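Local coordinates for epsin-3 (PDB 3ONK), which helps recruit clathrin to the Golgi network and endosomes and binds membranes rich in phosphatidylinositol-3,5-bisphosphate, seen here as its ENTH domain, at residues Gln37-Phe42 with Asp75-His80; Ser50-Arg55 with Leu71-Tyr76. All coordinates share one frame; numbering follows the deposited sequence.

Both contacts lie on one helix, 64-80, of the ENTH domain. In contact 2 its middle part, residues 71-76, packs against helix 42-57, and the centre of this contact lies about 3 Å from the centre of the chain; in contact 1, whose centre is about 10 Å from that of the chain, its C-terminal part, residues 75-80, meets the turn between helices 29-38 and 42-57. The two contact centres are about 11 Å apart, and Asp75 and Tyr76 belong to both. Leu77 joins them directly: its CD1 lies 3.8 Å from Ile52 CD1, while its other methyl serves contact 1. The apolar layer therefore continues from the buried helix pair to the partly buried contact at the turn.

Contact 1 of 2, residues Gln37-Phe42 with Asp75-His80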
ATOM      1  N   GLN A  37      -6.834  -8.280  -8.066  1.00 19.87           N
ATOM      2  CA  GLN A  37      -7.641  -8.576  -9.251  1.00 20.71           C
ATOM      3  C   GLN A  37      -8.218  -7.299  -9.867  1.00 21.16           C
ATOM      4  O   GLN A  37      -8.313  -7.187 -11.089  1.00 24.42           O
ATOM      5  CB  GLN A  37      -8.786  -9.553  -8.940  1.00 22.16           C
ATOM      6  CG  GLN A  37      -8.379 -10.824  -8.219  1.00 21.48           C
ATOM      7  CD  GLN A  37      -7.361 -11.636  -8.979  1.00 26.73           C
ATOM      8  OE1 GLN A  37      -6.249 -11.863  -8.498  1.00 30.68           O
ATOM      9  NE2 GLN A  37      -7.733 -12.088 -10.171  1.00 27.32           N
ATOM     10  N   GLY A  38      -8.601  -6.346  -9.021  1.00 19.27           N
ATOM     11  CA  GLY A  38      -9.179  -5.103  -9.482  1.00 17.23           C
ATOM     12  C   GLY A  38      -8.200  -4.201 -10.228  1.00 20.86           C
ATOM     13  O   GLY A  38      -8.632  -3.317 -10.964  1.00 19.13           O
ATOM     14  N   THR A  39      -6.894  -4.423 -10.039  1.00 20.39           N
ATOM     15  CA  THR A  39      -5.859  -3.689 -10.774  1.00 21.94           C
ATOM     16  C   THR A  39      -5.772  -4.088 -12.235  1.00 19.07           C
ATOM     17  O   THR A  39      -5.059  -3.453 -13.005  1.00 21.94           O
ATOM     18  CB  THR A  39      -4.434  -3.868 -10.166  1.00 24.95           C
ATOM     19  OG1 THR A  39      -3.978  -5.211 -10.378  1.00 17.86           O
ATOM     20  CG2 THR A  39      -4.409  -3.533  -8.676  1.00 20.02           C
ATOM     21  N   TYR A  40      -6.486  -5.141 -12.622  1.00 19.20           N
ATOM     22  CA  TYR A  40      -6.462  -5.584 -14.012  1.00 21.26           C
ATOM     23  C   TYR A  40      -7.566  -4.988 -14.885  1.00 24.42           C
ATOM     24  O   TYR A  40      -7.756  -5.397 -16.041  1.00 21.31           O
ATOM     25  CB  TYR A  40      -6.472  -7.101 -14.079  1.00 20.42           C
ATOM     26  CG  TYR A  40      -5.150  -7.682 -13.639  1.00 22.22           C
ATOM     27  CD1 TYR A  40      -4.117  -7.863 -14.552  1.00 20.39           C
ATOM     28  CD2 TYR A  40      -4.920  -8.011 -12.311  1.00 23.70           C
ATOM     29  CE1 TYR A  40      -2.917  -8.381 -14.168  1.00 17.93           C
ATOM     30  CE2 TYR A  40      -3.704  -8.539 -11.914  1.00 25.64           C
ATOM     31  CZ  TYR A  40      -2.704  -8.714 -12.858  1.00 21.68           C
ATOM     32  OH  TYR A  40      -1.482  -9.228 -12.492  1.00 28.65           O
ATOM     33  N   ASN A  41      -8.312  -4.040 -14.327  1.00 19.38           N
ATOM     34  CA  ASN A  41      -9.199  -3.223 -15.155  1.00 26.54           C
ATOM     35  C   ASN A  41      -9.080  -1.751 -14.825  1.00 23.59           C
ATOM     36  O   ASN A  41      -8.792  -1.370 -13.698  1.00 24.14           O
ATOM     37  CB  ASN A  41     -10.653  -3.715 -15.154  1.00 24.34           C
ATOM     38  CG  ASN A  41     -11.337  -3.554 -13.810  1.00 27.91           C
ATOM     39  OD1 ASN A  41     -11.197  -4.397 -12.919  1.00 27.84           O
ATOM     40  ND2 ASN A  41     -12.114  -2.483 -13.670  1.00 29.06           N
ATOM     41  N   PHE A  42      -9.255  -0.927 -15.839  1.00 27.97           N
ATOM     42  CA  PHE A  42      -8.937   0.482 -15.729  1.00 27.16           C
ATOM     43  C   PHE A  42      -9.707   1.160 -14.594  1.00 25.18           C
ATOM     44  O   PHE A  42      -9.106   1.797 -13.725  1.00 30.23           O
ATOM     45  CB  PHE A  42      -9.197   1.167 -17.074  1.00 24.25           C
ATOM     46  CG  PHE A  42      -8.827   2.618 -17.103  1.00 29.82           C
ATOM     47  CD1 PHE A  42      -7.788   3.094 -16.328  1.00 21.33           C
ATOM     48  CD2 PHE A  42      -9.511   3.502 -17.933  1.00 26.80           C
ATOM     49  CE1 PHE A  42      -7.442   4.425 -16.358  1.00 29.82           C
ATOM     50  CE2 PHE A  42      -9.181   4.832 -17.963  1.00 24.55           C
ATOM     51  CZ  PHE A  42      -8.142   5.303 -17.184  1.00 30.96           C
ATOM     52  N   ASP A  75       2.540  -2.841  -1.173  1.00 18.74           N
ATOM     53  CA  ASP A  75       3.609  -3.799  -1.393  1.00 21.66           C
ATOM     54  C   ASP A  75       3.063  -5.043  -2.095  1.00 20.42           C
ATOM     55  O   ASP A  75       3.613  -5.527  -3.085  1.00 21.65           O
ATOM     56  CB  ASP A  75       4.251  -4.203  -0.064  1.00 23.35           C
ATOM     57  CG  ASP A  75       5.458  -5.100  -0.258  1.00 25.72           C
ATOM     58  OD1 ASP A  75       6.479  -4.608  -0.773  1.00 29.35           O
ATOM     59  OD2 ASP A  75       5.374  -6.305   0.068  1.00 24.64           O
ATOM     60  N   TYR A  76       1.973  -5.567  -1.563  1.00 20.18           N
ATOM     61  CA  TYR A  76       1.374  -6.767  -2.122  1.00 21.14           C
ATOM     62  C   TYR A  76       0.992  -6.531  -3.584  1.00 20.54           C
ATOM     63  O   TYR A  76       1.189  -7.400  -4.425  1.00 20.84           O
ATOM     64  CB  TYR A  76       0.149  -7.172  -1.293  1.00 18.06           C
ATOM     65  CG  TYR A  76      -0.443  -8.510  -1.677  1.00 23.07           C
ATOM     66  CD1 TYR A  76      -0.029  -9.686  -1.048  1.00 19.27           C
ATOM     67  CD2 TYR A  76      -1.410  -8.601  -2.676  1.00 23.56           C
ATOM     68  CE1 TYR A  76      -0.581 -10.911  -1.399  1.00 23.48           C
ATOM     69  CE2 TYR A  76      -1.956  -9.820  -3.039  1.00 19.52           C
ATOM     70  CZ  TYR A  76      -1.539 -10.968  -2.404  1.00 25.08           C
ATOM     71  OH  TYR A  76      -2.087 -12.177  -2.774  1.00 29.02           O
ATOM     72  N   LEU A  77       0.467  -5.344  -3.883  1.00 17.97           N
ATOM     73  CA  LEU A  77      -0.060  -5.058  -5.216  1.00 20.31           C
ATOM     74  C   LEU A  77       1.053  -4.928  -6.234  1.00 26.29           C
ATOM     75  O   LEU A  77       0.906  -5.310  -7.391  1.00 21.41           O
ATOM     76  CB  LEU A  77      -0.911  -3.793  -5.215  1.00 19.92           C
ATOM     77  CG  LEU A  77      -2.233  -3.857  -4.445  1.00 24.02           C
ATOM     78  CD1 LEU A  77      -2.948  -2.513  -4.525  1.00 20.80           C
ATOM     79  CD2 LEU A  77      -3.135  -4.980  -4.964  1.00 21.79           C
ATOM     80  N   ILE A  78       2.180  -4.390  -5.791  1.00 25.24           N
ATOM     81  CA  ILE A  78       3.335  -4.317  -6.652  1.00 23.20           C
ATOM     82  C   ILE A  78       3.853  -5.713  -6.993  1.00 25.09           C
ATOM     83  O   ILE A  78       4.338  -5.949  -8.097  1.00 26.34           O
ATOM     84  CB  ILE A  78       4.385  -3.372  -6.054  1.00 29.73           C
ATOM     85  CG1 ILE A  78       3.814  -1.942  -6.085  1.00 24.07           C
ATOM     86  CG2 ILE A  78       5.692  -3.459  -6.824  1.00 26.83           C
ATOM     87  CD1 ILE A  78       4.448  -1.001  -5.132  1.00 30.65           C
ATOM     88  N   LYS A  79       3.671  -6.658  -6.077  1.00 25.31           N
ATOM     89  CA  LYS A  79       4.100  -8.041  -6.306  1.00 27.16           C
ATOM     90  C   LYS A  79       3.058  -8.898  -7.025  1.00 25.45           C
ATOM     91  O   LYS A  79       3.403  -9.871  -7.695  1.00 21.40           O
ATOM     92  CB  LYS A  79       4.485  -8.709  -4.981  1.00 23.85           C
ATOM     93  CG  LYS A  79       5.750  -8.137  -4.354  1.00 22.18           C
ATOM     94  CD  LYS A  79       5.879  -8.534  -2.887  1.00 21.56           C
ATOM     95  CE  LYS A  79       7.001  -7.755  -2.212  1.00 22.06           C
ATOM     96  NZ  LYS A  79       7.098  -8.072  -0.753  1.00 27.70           N
ATOM     97  N   HIS A  80       1.785  -8.538  -6.896  1.00 17.34           N
ATOM     98  CA  HIS A  80       0.724  -9.398  -7.423  1.00 23.10           C
ATOM     99  C   HIS A  80      -0.139  -8.736  -8.502  1.00 24.16           C
ATOM    100  O   HIS A  80      -0.766  -9.427  -9.313  1.00 26.33           O
ATOM    101  CB  HIS A  80      -0.173  -9.930  -6.290  1.00 20.56           C
ATOM    102  CG  HIS A  80       0.573 -10.679  -5.225  1.00 20.39           C
ATOM    103  ND1 HIS A  80       0.711 -12.051  -5.231  1.00 27.13           N
ATOM    104  CD2 HIS A  80       1.224 -10.240  -4.120  1.00 18.71           C
ATOM    105  CE1 HIS A  80       1.424 -12.423  -4.181  1.00 22.46           C
ATOM    106  NE2 HIS A  80       1.745 -11.345  -3.490  1.00 20.23           N
TER
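Thr39 and Leu77 meet through their methyl groups, Thr39 CG2 lying 4.2 Å from Leu77 CD2, in the buried part of the contact. The Thr39 side chain is split in character. With OG1 set between the backbone N and the carbonyl carbon (chi1 69°), the methyl faces Leu77, whereas the hydroxyl donates to Ser36 O and accepts from Ser82 N, which ties the turn to the residues just after helix 64-80. With CD1 of Leu77 running on extended from CA (chi2 179°), the second methyl, CD2, is turned to Thr39. Ile48 and Phe85 touch both side chains, so the methyl pair lies within a larger apolar cluster.

His80 takes part through its backbone rather than its ring, which is stacked on Tyr76 of its own helix. The carbonyl oxygen lies near the plane of the Tyr40 ring, at its edge, and 3.3 Å from Tyr40 OH. A hydrogen bond there is possible but not settled, because the hydroxyl proton has another acceptor within range. The exposed Tyr40 reaches across with its hydroxyl end, while its backbone N is bonded to Gln37 O at 3.1 Å.

Residues Gly38-Asn41 form a type I turn, with Asn41 as the N-cap of helix 42-57. The arrangement is a tight connection between successive helices set against the C-terminal end of a third, a feature of the all-helical, superhelical ENTH fold.

Contact 2 of 2, residues Ser50-Arg55 with Leu71-Tyr76; sequences SMIFRR and LQLLDY
Ile52 pushes its CD1 methyl against both Leu73 and Leu74, lying 3.8 Å from Leu73 CD2 and 3.8 Å from Leu74 CD1. Its longer branch starts beside the backbone N and then runs out extended (chi2 -164°), which carries CD1 across the space between the helices. The shorter branch covers Leu74 as well: CG2 is 4.1 Å from Leu74 CD2 and equally far from Leu74 CD1. An alanine here would lose CD1 and both gamma carbons, and is likely to open a gap facing Leu73 and Leu74 and rob their methyls of this partner.

One residue on, Phe53 brings CE1 to 3.7 Å from Leu74 CD2, the two side chains crossing at about a right angle. Leu74, whose CG stands opposite the backbone N (chi1 -157°), thus divides its methyls, CD1 going to Ile52 and CD2 to both Ile52 and Phe53. Farther along, Arg55 extends the helix pairing beyond residues 71-76 by touching Gln66 and Ala70, and its NE makes a weak hydrogen bond to Thr20 OG1.

All four touching side chains are buried and apolar. The axes of segments 50-55 and 71-76 approach to 10.5 Å, with 141° between their N-to-C directions; with helix 113-127 covering Leu74 through Leu123, this is part of the hydrophobic core of an ENTH domain, built from successive helices layered into a superhelix.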
ATOM      1  N   SER A  50      -6.750   6.010  -5.959  1.00 26.46           N
ATOM      2  CA  SER A  50      -7.309   7.089  -5.159  1.00 28.25           C
ATOM      3  C   SER A  50      -7.335   6.715  -3.688  1.00 34.19           C
ATOM      4  O   SER A  50      -6.763   7.409  -2.844  1.00 32.67           O
ATOM      5  CB  SER A  50      -8.736   7.367  -5.595  1.00 27.49           C
ATOM      6  OG  SER A  50      -8.813   7.421  -7.007  1.00 35.33           O
ATOM      7  N   MET A  51      -8.002   5.605  -3.402  1.00 25.07           N
ATOM      8  CA  MET A  51      -8.233   5.159  -2.041  1.00 26.19           C
ATOM      9  C   MET A  51      -6.935   4.951  -1.256  1.00 30.14           C
ATOM     10  O   MET A  51      -6.840   5.339  -0.087  1.00 31.54           O
ATOM     11  CB  MET A  51      -9.054   3.869  -2.058  1.00 26.41           C
ATOM     12  CG  MET A  51     -10.470   4.018  -2.615  1.00 33.28           C
ATOM     13  SD  MET A  51     -11.535   5.094  -1.633  1.00 36.95           S
ATOM     14  CE  MET A  51     -11.077   4.618   0.023  1.00 32.57           C
ATOM     15  N   ILE A  52      -5.937   4.339  -1.892  1.00 22.81           N
ATOM     16  CA  ILE A  52      -4.703   4.007  -1.185  1.00 23.82           C
ATOM     17  C   ILE A  52      -3.919   5.243  -0.784  1.00 26.31           C
ATOM     18  O   ILE A  52      -3.383   5.308   0.316  1.00 25.37           O
ATOM     19  CB  ILE A  52      -3.767   3.089  -1.996  1.00 25.38           C
ATOM     20  CG1 ILE A  52      -4.297   1.656  -2.017  1.00 25.26           C
ATOM     21  CG2 ILE A  52      -2.376   3.073  -1.357  1.00 24.22           C
ATOM     22  CD1 ILE A  52      -3.250   0.624  -2.468  1.00 18.41           C
ATOM     23  N   PHE A  53      -3.847   6.228  -1.675  1.00 27.66           N
ATOM     24  CA  PHE A  53      -3.028   7.404  -1.392  1.00 27.98           C
ATOM     25  C   PHE A  53      -3.762   8.438  -0.536  1.00 32.66           C
ATOM     26  O   PHE A  53      -3.126   9.230   0.157  1.00 33.73           O
ATOM     27  CB  PHE A  53      -2.479   8.020  -2.674  1.00 25.04           C
ATOM     28  CG  PHE A  53      -1.547   7.107  -3.429  1.00 28.45           C
ATOM     29  CD1 PHE A  53      -0.455   6.535  -2.795  1.00 30.81           C
ATOM     30  CD2 PHE A  53      -1.753   6.836  -4.768  1.00 27.91           C
ATOM     31  CE1 PHE A  53       0.417   5.697  -3.481  1.00 33.87           C
ATOM     32  CE2 PHE A  53      -0.883   5.989  -5.468  1.00 31.84           C
ATOM     33  CZ  PHE A  53       0.198   5.418  -4.818  1.00 25.89           C
ATOM     34  N   ARG A  54      -5.093   8.425  -0.574  1.00 32.43           N
ATOM     35  CA  ARG A  54      -5.876   9.268   0.326  1.00 33.50           C
ATOM     36  C   ARG A  54      -5.310   9.143   1.719  1.00 33.57           C
ATOM     37  O   ARG A  54      -5.247  10.108   2.469  1.00 36.01           O
ATOM     38  CB  ARG A  54      -7.350   8.864   0.331  1.00 33.29           C
ATOM     39  CG  ARG A  54      -8.056   9.203  -0.968  1.00 41.69           C
ATOM     40  CD  ARG A  54      -9.557   9.004  -0.899  1.00 45.91           C
ATOM     41  NE  ARG A  54     -10.162   9.336  -2.185  1.00 48.84           N
ATOM     42  CZ  ARG A  54     -10.477  10.569  -2.564  1.00 54.46           C
ATOM     43  NH1 ARG A  54     -10.255  11.595  -1.748  1.00 56.36           N
ATOM     44  NH2 ARG A  54     -11.019  10.778  -3.758  1.00 52.52           N
ATOM     45  N   ARG A  55      -4.882   7.934   2.053  1.00 41.29           N
ATOM     46  CA  ARG A  55      -4.347   7.650   3.374  1.00 41.94           C
ATOM     47  C   ARG A  55      -3.056   8.433   3.665  1.00 47.49           C
ATOM     48  O   ARG A  55      -2.914   9.023   4.740  1.00 49.62           O
ATOM     49  CB  ARG A  55      -4.140   6.140   3.535  1.00 39.91           C
ATOM     50  CG  ARG A  55      -5.216   5.461   4.385  1.00 40.57           C
ATOM     51  CD  ARG A  55      -6.630   5.738   3.859  1.00 52.82           C
ATOM     52  NE  ARG A  55      -7.181   4.603   3.115  1.00 49.24           N
ATOM     53  CZ  ARG A  55      -8.241   4.668   2.307  1.00 45.06           C
ATOM     54  NH1 ARG A  55      -8.881   5.826   2.122  1.00 34.22           N
ATOM     55  NH2 ARG A  55      -8.652   3.571   1.674  1.00 35.37           N
ATOM     56  N   LEU A  71       0.504   0.784   3.175  1.00 23.89           N
ATOM     57  CA  LEU A  71       1.828   0.389   2.681  1.00 25.60           C
ATOM     58  C   LEU A  71       1.897  -1.105   2.407  1.00 19.51           C
ATOM     59  O   LEU A  71       2.345  -1.522   1.337  1.00 19.98           O
ATOM     60  CB  LEU A  71       2.944   0.789   3.659  1.00 19.86           C
ATOM     61  CG  LEU A  71       3.214   2.295   3.854  1.00 21.39           C
ATOM     62  CD1 LEU A  71       4.306   2.480   4.911  1.00 22.46           C
ATOM     63  CD2 LEU A  71       3.607   2.973   2.543  1.00 20.18           C
ATOM     64  N   GLN A  72       1.471  -1.901   3.389  1.00 19.78           N
ATOM     65  CA  GLN A  72       1.382  -3.345   3.234  1.00 21.41           C
ATOM     66  C   GLN A  72       0.600  -3.728   1.988  1.00 19.17           C
ATOM     67  O   GLN A  72       1.020  -4.598   1.244  1.00 21.40           O
ATOM     68  CB  GLN A  72       0.702  -3.988   4.446  1.00 21.33           C
ATOM     69  CG  GLN A  72       1.531  -4.033   5.704  1.00 21.64           C
ATOM     70  CD  GLN A  72       0.773  -4.651   6.860  1.00 26.63           C
ATOM     71  OE1 GLN A  72      -0.234  -4.101   7.322  1.00 17.06           O
ATOM     72  NE2 GLN A  72       1.251  -5.805   7.339  1.00 20.89           N
ATOM     73  N   LEU A  73      -0.558  -3.103   1.783  1.00 17.78           N
ATOM     74  CA  LEU A  73      -1.375  -3.385   0.598  1.00 19.56           C
ATOM     75  C   LEU A  73      -0.630  -3.062  -0.695  1.00 20.52           C
ATOM     76  O   LEU A  73      -0.662  -3.824  -1.659  1.00 19.52           O
ATOM     77  CB  LEU A  73      -2.675  -2.576   0.634  1.00 18.08           C
ATOM     78  CG  LEU A  73      -3.638  -2.748  -0.543  1.00 17.37           C
ATOM     79  CD1 LEU A  73      -3.971  -4.219  -0.823  1.00 13.57           C
ATOM     80  CD2 LEU A  73      -4.925  -1.952  -0.293  1.00 15.75           C
ATOM     81  N   LEU A  74       0.035  -1.914  -0.701  1.00 20.38           N
ATOM     82  CA  LEU A  74       0.704  -1.419  -1.889  1.00 17.90           C
ATOM     83  C   LEU A  74       1.902  -2.309  -2.209  1.00 22.70           C
ATOM     84  O   LEU A  74       2.229  -2.542  -3.374  1.00 23.23           O
ATOM     85  CB  LEU A  74       1.118   0.038  -1.656  1.00 22.36           C
ATOM     86  CG  LEU A  74       1.367   1.045  -2.780  1.00 25.29           C
ATOM     87  CD1 LEU A  74       0.258   1.108  -3.831  1.00 20.38           C
ATOM     88  CD2 LEU A  74       1.589   2.427  -2.154  1.00 29.59           C
ATOM     89  N   ASP A  75       2.540  -2.841  -1.173  1.00 18.74           N
ATOM     90  CA  ASP A  75       3.609  -3.799  -1.393  1.00 21.66           C
ATOM     91  C   ASP A  75       3.063  -5.043  -2.095  1.00 20.42           C
ATOM     92  O   ASP A  75       3.613  -5.527  -3.085  1.00 21.65           O
ATOM     93  CB  ASP A  75       4.251  -4.203  -0.064  1.00 23.35           C
ATOM     94  CG  ASP A  75       5.458  -5.100  -0.258  1.00 25.72           C
ATOM     95  OD1 ASP A  75       6.479  -4.608  -0.773  1.00 29.35           O
ATOM     96  OD2 ASP A  75       5.374  -6.305   0.068  1.00 24.64           O
ATOM     97  N   TYR A  76       1.973  -5.567  -1.563  1.00 20.18           N
ATOM     98  CA  TYR A  76       1.374  -6.767  -2.122  1.00 21.14           C
ATOM     99  C   TYR A  76       0.992  -6.531  -3.584  1.00 20.54           C
ATOM    100  O   TYR A  76       1.189  -7.400  -4.425  1.00 20.84           O
ATOM    101  CB  TYR A  76       0.149  -7.172  -1.293  1.00 18.06           C
ATOM    102  CG  TYR A  76      -0.443  -8.510  -1.677  1.00 23.07           C
ATOM    103  CD1 TYR A  76      -0.029  -9.686  -1.048  1.00 19.27           C
ATOM    104  CD2 TYR A  76      -1.410  -8.601  -2.676  1.00 23.56           C
ATOM    105  CE1 TYR A  76      -0.581 -10.911  -1.399  1.00 23.48           C
ATOM    106  CE2 TYR A  76      -1.956  -9.820  -3.039  1.00 19.52           C
ATOM    107  CZ  TYR A  76      -1.539 -10.968  -2.404  1.00 25.08           C
ATOM    108  OH  TYR A  76      -2.087 -12.177  -2.774  1.00 29.02           O
TER